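Local coordinates for Bd0816 (Bdellovibrio bacteriovorus HD100, PDB 5CER), which probably acts as a serine-type D-Ala-D-Ala carboxypeptidase of the S13 family, which trims the peptide stems of peptidoglycan, at residues Gly48-His53 with Pro202-Leu207; Ser84-Ser89 with Val166-Lys171; Ser155-Arg160 with Leu388-Asp393; Leu295-Lys300 with Ile382-Ile387. The protein carries 2 engineered substitutions. All coordinates share one frame; numbering follows the deposited sequence.

Contact 1: Gly48-His53 with Pro202-Leu207; sequences GVDYRH and PLRTIL
The guanidinium of Arg52 lies against Pro202, whose CD sits over one face, offset toward the rim and 3.6 Å from Arg52 CZ. The chain, extended from CG to NE, runs beside the proline ring in the same direction, and its end is held by a salt bridge from NH2 to Asp393 and a hydrogen bond from NH1 to Ser200 O. The Arg204 guanidinium has Pro202 CG over one face and the carboxylate of Asp50 at its edge, the two planes 78° apart. This pair is a salt bridge, but OD1 and NH1 are modelled too close together, so its detail is doubtful; Asp50 OD2 also hydrogen-bonds Tyr289. The His53 ring carries Tyr51 CE2 over the centre of one face and Leu203 CD1 at its edge, while Ile206 CD1 approaches its CD2 obliquely at 4.0 Å.

Between these groups the backbones join. The type I turn from Gly48 to Tyr51 offers two carbonyls to the first turn of the helix whose N-cap position Pro202 occupies. Arg204 N binds Val49 O at 3.0 Å, and Leu203 N makes a weak bond to Tyr51 O at 2.8 Å, so amide groups at the helix start find acceptors in the loop. Val49 CG2 packs on Arg204 CB at 3.7 Å.

The loop thus links helix 35-47 to strand 54-61 across the start of helix 203-213. Leu203 and Leu207 extend the packing onto helix 35-47, and Ile206 and Leu207 reach helix 216-225.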
# COMPACT_ATOMS: atom_id res chain seq x y z
N GLY A 48 -7.89 14.68 15.63
CA GLY A 48 -8.74 13.78 16.40
C GLY A 48 -9.04 12.57 15.54
O GLY A 48 -9.28 12.70 14.31
N VAL A 49 -9.05 11.40 16.17
CA VAL A 49 -9.18 10.14 15.44
C VAL A 49 -10.46 10.03 14.56
O VAL A 49 -10.44 9.37 13.50
CB VAL A 49 -9.10 8.94 16.39
CG1 VAL A 49 -10.31 8.92 17.34
CG2 VAL A 49 -8.99 7.63 15.63
N ASP A 50 -11.55 10.62 15.02
CA ASP A 50 -12.83 10.53 14.31
C ASP A 50 -13.19 11.82 13.55
O ASP A 50 -14.32 12.01 13.17
CB ASP A 50 -13.94 10.11 15.28
CG ASP A 50 -13.88 8.64 15.62
OD1 ASP A 50 -13.45 7.84 14.75
OD2 ASP A 50 -14.28 8.23 16.74
N TYR A 51 -12.21 12.68 13.31
CA TYR A 51 -12.43 13.91 12.58
C TYR A 51 -12.99 13.65 11.16
O TYR A 51 -12.67 12.66 10.48
CB TYR A 51 -11.12 14.70 12.51
CG TYR A 51 -11.18 15.93 11.63
CD1 TYR A 51 -11.67 17.14 12.12
CD2 TYR A 51 -10.74 15.87 10.31
CE1 TYR A 51 -11.73 18.25 11.32
CE2 TYR A 51 -10.77 16.98 9.51
CZ TYR A 51 -11.28 18.16 10.01
OH TYR A 51 -11.33 19.28 9.21
N ARG A 52 -13.84 14.57 10.74
CA ARG A 52 -14.46 14.49 9.45
C ARG A 52 -14.23 15.78 8.68
O ARG A 52 -14.48 16.90 9.19
CB ARG A 52 -15.94 14.17 9.61
CG ARG A 52 -16.19 12.68 9.87
CD ARG A 52 -17.68 12.45 10.01
NE ARG A 52 -18.05 11.12 10.48
CZ ARG A 52 -18.44 10.10 9.70
NH1 ARG A 52 -18.45 10.18 8.37
NH2 ARG A 52 -18.79 8.97 10.28
N HIS A 53 -13.78 15.61 7.44
CA HIS A 53 -13.65 16.72 6.48
C HIS A 53 -15.05 17.08 5.96
O HIS A 53 -15.69 16.28 5.28
CB HIS A 53 -12.72 16.36 5.33
CG HIS A 53 -11.32 16.08 5.75
ND1 HIS A 53 -10.27 16.97 5.55
CD2 HIS A 53 -10.79 15.01 6.38
CE1 HIS A 53 -9.17 16.45 6.05
NE2 HIS A 53 -9.45 15.26 6.55
N PRO A 202 -14.68 9.04 8.63
CA PRO A 202 -13.84 9.48 9.74
C PRO A 202 -12.35 9.27 9.45
O PRO A 202 -12.00 8.40 8.66
CB PRO A 202 -14.30 8.60 10.91
CG PRO A 202 -15.02 7.46 10.30
CD PRO A 202 -15.59 7.94 9.02
N LEU A 203 -11.53 10.12 10.04
CA LEU A 203 -10.13 10.23 9.70
C LEU A 203 -9.46 8.87 9.80
O LEU A 203 -8.65 8.52 8.93
CB LEU A 203 -9.41 11.24 10.59
CG LEU A 203 -7.91 11.40 10.35
CD1 LEU A 203 -7.62 11.96 8.96
CD2 LEU A 203 -7.25 12.25 11.44
N ARG A 204 -9.78 8.13 10.86
CA ARG A 204 -9.19 6.82 11.05
C ARG A 204 -9.35 5.89 9.83
O ARG A 204 -8.45 5.11 9.55
CB ARG A 204 -9.73 6.15 12.32
CG ARG A 204 -11.12 5.63 12.21
CD ARG A 204 -11.65 5.18 13.55
NE ARG A 204 -12.93 4.60 13.22
CZ ARG A 204 -14.14 5.01 13.47
NH1 ARG A 204 -14.37 6.05 14.24
NH2 ARG A 204 -15.14 4.33 12.99
N THR A 205 -10.49 6.00 9.12
CA THR A 205 -10.73 5.21 7.92
C THR A 205 -10.01 5.74 6.69
O THR A 205 -9.51 4.95 5.88
CB THR A 205 -12.23 5.06 7.70
OG1 THR A 205 -12.77 4.46 8.88
CG2 THR A 205 -12.54 4.18 6.48
N ILE A 206 -9.90 7.05 6.57
CA ILE A 206 -9.06 7.65 5.54
C ILE A 206 -7.59 7.16 5.75
O ILE A 206 -6.91 6.82 4.81
CB ILE A 206 -9.13 9.18 5.59
CG1 ILE A 206 -10.49 9.67 5.12
CG2 ILE A 206 -8.03 9.78 4.70
CD1 ILE A 206 -10.72 11.17 5.16
N LEU A 207 -7.16 7.11 7.00
CA LEU A 207 -5.82 6.68 7.32
C LEU A 207 -5.64 5.18 7.03
O LEU A 207 -4.59 4.77 6.49
CB LEU A 207 -5.51 7.04 8.78
CG LEU A 207 -5.44 8.56 9.09
CD1 LEU A 207 -5.45 8.80 10.59
CD2 LEU A 207 -4.22 9.21 8.48

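Contact 2: Ser84-Ser89 with Val166-Lys171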
# COMPACT_ATOMS: atom_id res chain seq x y z
N SER A 84 -16.65 11.71 -5.46
CA SER A 84 -17.42 12.39 -6.52
C SER A 84 -18.66 11.58 -6.93
O SER A 84 -19.74 12.17 -7.09
CB SER A 84 -16.53 12.75 -7.71
OG SER A 84 -15.53 13.72 -7.36
N TYR A 85 -18.51 10.26 -7.15
CA TYR A 85 -19.61 9.42 -7.55
C TYR A 85 -20.69 9.46 -6.49
O TYR A 85 -21.88 9.54 -6.80
CB TYR A 85 -19.19 7.98 -7.79
CG TYR A 85 -18.38 7.68 -9.05
CD1 TYR A 85 -18.20 8.63 -10.09
CD2 TYR A 85 -17.83 6.42 -9.23
CE1 TYR A 85 -17.46 8.34 -11.23
CE2 TYR A 85 -17.11 6.12 -10.38
CZ TYR A 85 -16.94 7.06 -11.38
OH TYR A 85 -16.21 6.76 -12.48
N PHE A 86 -20.28 9.37 -5.24
CA PHE A 86 -21.21 9.43 -4.11
C PHE A 86 -21.96 10.78 -4.07
O PHE A 86 -23.18 10.81 -3.84
CB PHE A 86 -20.47 9.14 -2.77
CG PHE A 86 -21.35 9.24 -1.56
CD1 PHE A 86 -22.27 8.25 -1.28
CD2 PHE A 86 -21.31 10.36 -0.74
CE1 PHE A 86 -23.09 8.32 -0.15
CE2 PHE A 86 -22.13 10.45 0.39
CZ PHE A 86 -23.02 9.43 0.67
N LEU A 87 -21.22 11.87 -4.30
CA LEU A 87 -21.80 13.22 -4.30
C LEU A 87 -22.83 13.36 -5.42
O LEU A 87 -23.88 14.00 -5.24
CB LEU A 87 -20.71 14.30 -4.46
CG LEU A 87 -21.19 15.73 -4.66
CD1 LEU A 87 -22.00 16.21 -3.46
CD2 LEU A 87 -20.06 16.68 -4.95
N ILE A 88 -22.53 12.76 -6.56
CA ILE A 88 -23.46 12.80 -7.70
C ILE A 88 -24.75 12.06 -7.37
O ILE A 88 -25.84 12.59 -7.65
CB ILE A 88 -22.79 12.27 -8.99
CG1 ILE A 88 -21.69 13.27 -9.41
CG2 ILE A 88 -23.81 12.08 -10.12
CD1 ILE A 88 -20.90 12.92 -10.66
N SER A 89 -24.64 10.87 -6.81
CA SER A 89 -25.80 10.14 -6.29
C SER A 89 -26.61 11.02 -5.34
O SER A 89 -27.82 11.18 -5.50
CB SER A 89 -25.36 8.84 -5.57
OG SER A 89 -26.45 8.21 -4.92
N VAL A 166 -24.23 1.48 2.71
CA VAL A 166 -24.42 2.87 2.24
C VAL A 166 -25.19 2.84 0.95
O VAL A 166 -24.88 2.09 0.05
CB VAL A 166 -23.09 3.60 1.98
CG1 VAL A 166 -23.35 4.99 1.42
CG2 VAL A 166 -22.25 3.67 3.24
N PHE A 167 -26.24 3.66 0.90
CA PHE A 167 -27.09 3.75 -0.26
C PHE A 167 -26.48 4.64 -1.35
O PHE A 167 -26.12 5.80 -1.08
CB PHE A 167 -28.49 4.30 0.12
CG PHE A 167 -29.40 4.46 -1.06
CD1 PHE A 167 -29.38 5.63 -1.83
CD2 PHE A 167 -30.27 3.43 -1.42
CE1 PHE A 167 -30.22 5.77 -2.93
CE2 PHE A 167 -31.11 3.57 -2.53
CZ PHE A 167 -31.09 4.74 -3.28
N MET A 168 -26.49 4.14 -2.58
CA MET A 168 -26.21 4.94 -3.77
C MET A 168 -27.21 4.56 -4.85
O MET A 168 -27.66 3.43 -4.93
CB MET A 168 -24.82 4.67 -4.31
CG MET A 168 -23.70 5.03 -3.35
SD MET A 168 -22.07 4.57 -4.00
CE MET A 168 -21.88 5.70 -5.38
N LEU A 169 -27.57 5.54 -5.68
CA LEU A 169 -28.49 5.28 -6.80
C LEU A 169 -27.81 4.38 -7.83
O LEU A 169 -26.62 4.41 -7.97
CB LEU A 169 -28.92 6.60 -7.44
CG LEU A 169 -29.77 7.50 -6.55
CD1 LEU A 169 -29.82 8.91 -7.11
CD2 LEU A 169 -31.19 6.93 -6.40
N GLU A 170 -28.60 3.56 -8.51
CA GLU A 170 -28.06 2.75 -9.61
C GLU A 170 -27.39 3.57 -10.72
O GLU A 170 -26.31 3.23 -11.17
CB GLU A 170 -29.13 1.89 -10.26
CG GLU A 170 -28.53 0.64 -10.89
CD GLU A 170 -29.56 -0.27 -11.53
OE1 GLU A 170 -30.77 -0.17 -11.18
OE2 GLU A 170 -29.15 -1.09 -12.40
N LYS A 171 -28.03 4.67 -11.11
CA LYS A 171 -27.72 5.29 -12.41
C LYS A 171 -27.88 6.82 -12.42
O LYS A 171 -28.63 7.38 -13.21
CB LYS A 171 -28.50 4.51 -13.51
CG LYS A 171 -28.43 5.03 -14.99
CD LYS A 171 -27.29 4.39 -15.81
CE LYS A 171 -27.33 4.60 -17.37
NZ LYS A 171 -28.57 5.15 -18.01
O HOH W 1 -26.66 8.06 -2.48
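Val166 begins the contact with CG1, which meets CE1 of the Phe86 ring at 3.7 Å, the two side chains crossing at about a right angle. The next residue, Phe167, takes part mainly through its carbonyl oxygen. A water donates to Phe167 O at 2.7 Å and accepts from Ser89 OG at 2.5 Å, bridging the loop to the helix.

Met168 then packs against the helix. Its CG lies at the edge of the Phe86 ring, 4.1 Å from CD1, and a bend at the sulphur (chi3 68°) turns CE back onto the helix, where it rests 4.0 Å from Phe86 CA and also touches Tyr85 CB. At Leu169 the loop makes its direct polar link. Leu169 N gives a nearly straight hydrogen bond to Ser89 OG, 3.0 Å long with 169° at the hydrogen. Ser89 holds OG anti to its backbone N (chi1 172°), directed at the loop, and the hydroxyl is gripped from two sources, accepting from the amide while donating to the water. Leu169 CD1 lies 3.4 Å from Ser89 O.

The loop 166-171, which follows helix 151-163 and leads to strand 175-181, therefore packs across one side of helix 81-93 by a mixture of apolar packing and one serine-centred polar link. Met168 also packs on Tyr154 and Ala161 of helix 151-163, and Phe145 of helix 130-145 meets helix 81-93 through Ser84, Leu87 and Ile88.

Contact 3: Ser155-Arg160 with Leu388-Asp393; sequences SKLRER and LALPFD
Arg160 and Leu388 mark the closest approach of the two backbones, a CA-to-CA separation of 7.9 Å, wide enough for side chains to fill the interval. Residues 155-160 form a regular helical stretch within helix 151-163, whereas 388-393 is an irregular, kinked chain, with a weak bond from Leu390 N back to Leu388 O. The backbone of Arg160 is nevertheless touched: Leu388 CD2 lies 3.5 Å from Arg160 O, and Leu390 CD1 approaches the same oxygen.

Arg160 carries most of the contact. A bend about CG-CD (chi3 80°) turns NE aside, and the guanidinium receives Leu390 CD2 over one face, 3.4 Å from NH2 and offset toward the rim. Leu388 CD1 stands at the edge, in the plane of the group, 3.8 Å from NE. Also in that plane is a water that accepts from NH2 at 2.7 Å and donates to Ala389 O at 2.9 Å, supplying a polar link where NH2 and the carbonyl do not bond directly.

The loop is part of the C-terminal tail that leaves helix 356-375 and returns to strand 399-400, at the edge of the mixed sheet, passing between helix 151-163 and helix 203-213, which Ala389 touches at Thr205 and Arg209. One turn earlier in the helix Leu157 CD1 packs against Leu390 CD2 at 3.9 Å and meets Phe392 CZ tip to tip at 4.1 Å. The Phe392 ring also stacks on Phe86 of helix 81-93.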
# COMPACT_ATOMS: atom_id res chain seq x y z
N SER A 155 -20.35 1.10 -10.77
CA SER A 155 -21.02 -0.12 -10.31
C SER A 155 -20.18 -0.94 -9.28
O SER A 155 -20.73 -1.49 -8.32
CB SER A 155 -21.39 -0.98 -11.52
OG SER A 155 -22.32 -1.96 -11.15
N LYS A 156 -18.87 -1.02 -9.51
CA LYS A 156 -17.96 -1.61 -8.54
C LYS A 156 -17.99 -0.84 -7.22
O LYS A 156 -18.13 -1.44 -6.13
CB LYS A 156 -16.52 -1.65 -9.04
CG LYS A 156 -16.23 -2.74 -10.06
CD LYS A 156 -14.72 -2.94 -10.26
CE LYS A 156 -14.39 -3.51 -11.64
NZ LYS A 156 -14.40 -2.44 -12.71
N LEU A 157 -17.93 0.49 -7.30
CA LEU A 157 -18.01 1.30 -6.10
C LEU A 157 -19.31 1.05 -5.35
O LEU A 157 -19.30 0.84 -4.14
CB LEU A 157 -17.85 2.80 -6.41
CG LEU A 157 -18.01 3.73 -5.19
CD1 LEU A 157 -16.90 3.44 -4.19
CD2 LEU A 157 -18.04 5.20 -5.60
N ARG A 158 -20.42 1.07 -6.06
CA ARG A 158 -21.73 0.86 -5.46
C ARG A 158 -21.89 -0.53 -4.79
O ARG A 158 -22.55 -0.62 -3.77
CB ARG A 158 -22.82 1.08 -6.51
CG ARG A 158 -24.24 0.93 -6.00
CD ARG A 158 -25.23 1.51 -7.01
NE ARG A 158 -26.63 1.18 -6.71
CZ ARG A 158 -27.29 0.13 -7.20
NH1 ARG A 158 -26.70 -0.76 -8.00
NH2 ARG A 158 -28.54 -0.06 -6.85
N GLU A 159 -21.30 -1.57 -5.39
CA GLU A 159 -21.25 -2.96 -4.86
C GLU A 159 -20.58 -2.94 -3.45
O GLU A 159 -21.14 -3.42 -2.46
CB GLU A 159 -20.59 -3.96 -5.97
CG GLU A 159 -21.50 -4.30 -7.25
CD GLU A 159 -22.18 -5.72 -7.29
OE1 GLU A 159 -22.15 -6.49 -6.32
OE2 GLU A 159 -22.77 -6.09 -8.34
N ARG A 160 -19.46 -2.25 -3.36
CA ARG A 160 -18.78 -1.97 -2.07
C ARG A 160 -19.60 -1.14 -1.08
O ARG A 160 -19.72 -1.49 0.09
CB ARG A 160 -17.45 -1.26 -2.31
CG ARG A 160 -16.32 -2.18 -2.69
CD ARG A 160 -15.17 -1.43 -3.36
NE ARG A 160 -14.36 -0.78 -2.33
CZ ARG A 160 -13.70 0.37 -2.46
NH1 ARG A 160 -13.69 1.06 -3.61
NH2 ARG A 160 -13.03 0.83 -1.41
N LEU A 388 -13.66 -2.32 5.52
CA LEU A 388 -13.85 -1.96 4.14
C LEU A 388 -13.71 -0.42 4.15
O LEU A 388 -14.57 0.28 4.65
CB LEU A 388 -15.20 -2.45 3.65
CG LEU A 388 -15.58 -2.06 2.18
CD1 LEU A 388 -14.46 -2.28 1.16
CD2 LEU A 388 -16.88 -2.73 1.72
N ALA A 389 -12.57 0.07 3.65
CA ALA A 389 -12.18 1.45 3.83
C ALA A 389 -12.62 2.40 2.69
O ALA A 389 -11.86 2.80 1.81
CB ALA A 389 -10.69 1.52 4.06
N LEU A 390 -13.88 2.77 2.73
CA LEU A 390 -14.46 3.72 1.77
C LEU A 390 -14.27 5.15 2.25
O LEU A 390 -14.20 5.39 3.45
CB LEU A 390 -15.94 3.43 1.56
CG LEU A 390 -16.23 2.04 0.96
CD1 LEU A 390 -17.63 1.48 1.26
CD2 LEU A 390 -16.05 2.22 -0.54
N PRO A 391 -14.23 6.10 1.32
CA PRO A 391 -14.10 7.48 1.70
C PRO A 391 -15.38 8.13 2.19
O PRO A 391 -15.37 9.33 2.50
CB PRO A 391 -13.60 8.14 0.42
CG PRO A 391 -14.18 7.31 -0.67
CD PRO A 391 -14.28 5.93 -0.14
N PHE A 392 -16.47 7.36 2.29
CA PHE A 392 -17.76 7.85 2.85
C PHE A 392 -18.37 6.70 3.62
O PHE A 392 -18.00 5.55 3.38
CB PHE A 392 -18.72 8.32 1.71
CG PHE A 392 -18.89 7.33 0.60
CD1 PHE A 392 -19.77 6.28 0.71
CD2 PHE A 392 -18.12 7.41 -0.56
CE1 PHE A 392 -19.91 5.33 -0.30
CE2 PHE A 392 -18.26 6.47 -1.59
CZ PHE A 392 -19.17 5.43 -1.44
N ASP A 393 -19.28 7.00 4.53
CA ASP A 393 -20.00 6.00 5.28
C ASP A 393 -21.45 6.46 5.52
O ASP A 393 -21.93 7.36 4.83
CB ASP A 393 -19.26 5.71 6.59
CG ASP A 393 -19.33 6.87 7.59
OD1 ASP A 393 -19.97 7.94 7.27
OD2 ASP A 393 -18.71 6.74 8.68
O HOH W 2 -12.17 3.31 -1.04

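Contact 4: Leu295-Lys300 with Ile382-Ile387; sequences LSVANK and IQYTEI
Val297, on the short edge strand 296-297 of the six-stranded antiparallel sheet, meets Tyr384 of the C-terminal tail. The neighbouring strand 317-324 carries the Lys-Thr-Gly sequence characteristic of this clan of serine hydrolases. Val297 CG2 sits over the centre of one face of the Tyr384 ring in a CH-pi contact, 3.5 Å from the ring centroid and only 10° off its normal, while CB of the valine also lies near CE2 and CD2. At the edge of the same ring, in its plane, Lys300 CB comes to 3.9 Å from CD2; the two side chains run past one another in opposite directions. CG anti to the backbone N (chi1 176°) starts the Tyr384 ring toward Val297, which covers a face, while Lys300 flanks the edge.

The hydroxyl at the ring's tip has three polar partners. Ile387 N gives it a nearly straight bond, 3.0 Å to Tyr384 OH, and it also bonds Asp301 OD1 and Lys208 NZ. Glu386 CD comes 3.3 Å from Lys300 O, an acceptor that its carboxylate cannot bond; OE2 is instead bonded by Ser302 N, and Lys300 NZ makes its salt bridge with Glu381.

Apolar contact therefore joins the segments directly, while the charged ends are satisfied by neighbours. With two N-H donors at Tyr384 OH, its own proton is probably directed to Asp301.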
# COMPACT_ATOMS: atom_id res chain seq x y z
N LEU A 295 -3.74 0.81 10.68
CA LEU A 295 -2.71 0.09 9.94
C LEU A 295 -3.25 -1.25 9.50
O LEU A 295 -4.14 -1.83 10.14
CB LEU A 295 -1.47 -0.09 10.83
CG LEU A 295 -0.77 1.16 11.35
CD1 LEU A 295 0.50 0.78 12.08
CD2 LEU A 295 -0.44 2.14 10.26
N SER A 296 -2.65 -1.77 8.47
CA SER A 296 -3.05 -3.01 7.83
C SER A 296 -2.77 -4.23 8.70
O SER A 296 -1.83 -4.21 9.49
CB SER A 296 -2.32 -3.17 6.49
OG SER A 296 -2.43 -2.00 5.70
N VAL A 297 -3.57 -5.28 8.50
CA VAL A 297 -3.41 -6.53 9.19
C VAL A 297 -2.99 -7.59 8.20
O VAL A 297 -3.67 -7.79 7.20
CB VAL A 297 -4.73 -6.98 9.84
CG1 VAL A 297 -4.55 -8.30 10.56
CG2 VAL A 297 -5.21 -5.91 10.82
N ALA A 298 -1.88 -8.27 8.49
CA ALA A 298 -1.32 -9.28 7.61
C ALA A 298 -2.37 -10.29 7.21
O ALA A 298 -3.04 -10.86 8.05
CB ALA A 298 -0.14 -9.98 8.24
N ASN A 299 -2.48 -10.51 5.90
CA ASN A 299 -3.39 -11.48 5.32
C ASN A 299 -4.85 -11.06 5.37
O ASN A 299 -5.55 -11.23 4.37
CB ASN A 299 -3.18 -12.89 5.89
CG ASN A 299 -3.99 -13.93 5.20
OD1 ASN A 299 -4.80 -14.61 5.83
ND2 ASN A 299 -3.80 -14.09 3.90
N LYS A 300 -5.32 -10.54 6.49
CA LYS A 300 -6.74 -10.21 6.63
C LYS A 300 -7.22 -8.98 5.87
O LYS A 300 -8.37 -8.96 5.43
CB LYS A 300 -7.12 -10.13 8.11
CG LYS A 300 -7.16 -11.50 8.79
CD LYS A 300 -7.44 -11.33 10.28
CE LYS A 300 -7.06 -12.53 11.11
NZ LYS A 300 -8.11 -13.57 10.96
N ILE A 382 -4.86 -12.30 15.84
CA ILE A 382 -5.45 -11.04 16.31
C ILE A 382 -7.04 -11.04 16.13
O ILE A 382 -7.56 -11.53 15.11
CB ILE A 382 -4.68 -9.80 15.65
CG1 ILE A 382 -3.28 -9.42 16.42
CG2 ILE A 382 -5.61 -8.60 15.56
CD1 ILE A 382 -3.37 -8.89 17.86
N GLN A 383 -7.79 -10.53 17.12
CA GLN A 383 -9.24 -10.26 16.98
C GLN A 383 -9.49 -9.12 15.98
O GLN A 383 -9.30 -7.96 16.32
CB GLN A 383 -9.85 -9.81 18.32
CG GLN A 383 -10.32 -10.92 19.29
CD GLN A 383 -11.85 -11.09 19.40
OE1 GLN A 383 -12.68 -10.33 18.85
NE2 GLN A 383 -12.23 -12.15 20.12
N TYR A 384 -9.86 -9.44 14.74
CA TYR A 384 -9.99 -8.41 13.70
C TYR A 384 -10.89 -8.84 12.57
O TYR A 384 -10.82 -9.98 12.11
CB TYR A 384 -8.61 -8.01 13.11
CG TYR A 384 -8.67 -7.01 11.96
CD1 TYR A 384 -8.94 -5.65 12.21
CD2 TYR A 384 -8.46 -7.41 10.63
CE1 TYR A 384 -9.00 -4.73 11.17
CE2 TYR A 384 -8.51 -6.49 9.56
CZ TYR A 384 -8.79 -5.15 9.83
OH TYR A 384 -8.88 -4.26 8.81
N THR A 385 -11.72 -7.91 12.13
CA THR A 385 -12.54 -8.06 10.95
C THR A 385 -12.20 -6.98 9.92
O THR A 385 -12.11 -5.82 10.27
CB THR A 385 -14.03 -7.84 11.32
OG1 THR A 385 -14.41 -8.44 12.57
CG2 THR A 385 -14.95 -8.27 10.20
N GLU A 386 -12.02 -7.42 8.67
CA GLU A 386 -11.52 -6.59 7.63
C GLU A 386 -12.36 -5.33 7.55
O GLU A 386 -13.56 -5.41 7.36
CB GLU A 386 -11.51 -7.36 6.30
CG GLU A 386 -11.09 -6.54 5.09
CD GLU A 386 -10.81 -7.38 3.86
OE1 GLU A 386 -11.43 -8.44 3.68
OE2 GLU A 386 -9.91 -7.02 3.09
N ILE A 387 -11.72 -4.18 7.71
CA ILE A 387 -12.37 -2.88 7.49
C ILE A 387 -12.46 -2.64 5.98
O ILE A 387 -11.49 -2.77 5.27
CB ILE A 387 -11.55 -1.74 8.14
CG1 ILE A 387 -11.55 -1.89 9.67
CG2 ILE A 387 -12.09 -0.38 7.72
CD1 ILE A 387 -10.38 -1.23 10.36

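In the fold
Contact 3 joins contacts 1 and 2, which do not touch each other. Contact 1 meets contact 3 through the salt bridge Arg52 NH2 to Asp393 OD2, 2.8 Å, with Thr205 packing on Ala389 nearby; contact 3 meets contact 2 at the Phe86-Phe392 junction and through a probable hydrogen bond from Arg158 NE to Met168 O, 3.1 Å, their centres about 10 Å apart. Contact 4 stands apart, its centre about 18 Å from those of contacts 1 and 3, but residues 382-387 run straight into 388-393. The C-terminal tail therefore ties the edge of the antiparallel sheet, beside the strand with the Lys-Thr-Gly sequence, to the helices around contact 2, about 28 Å away between centres.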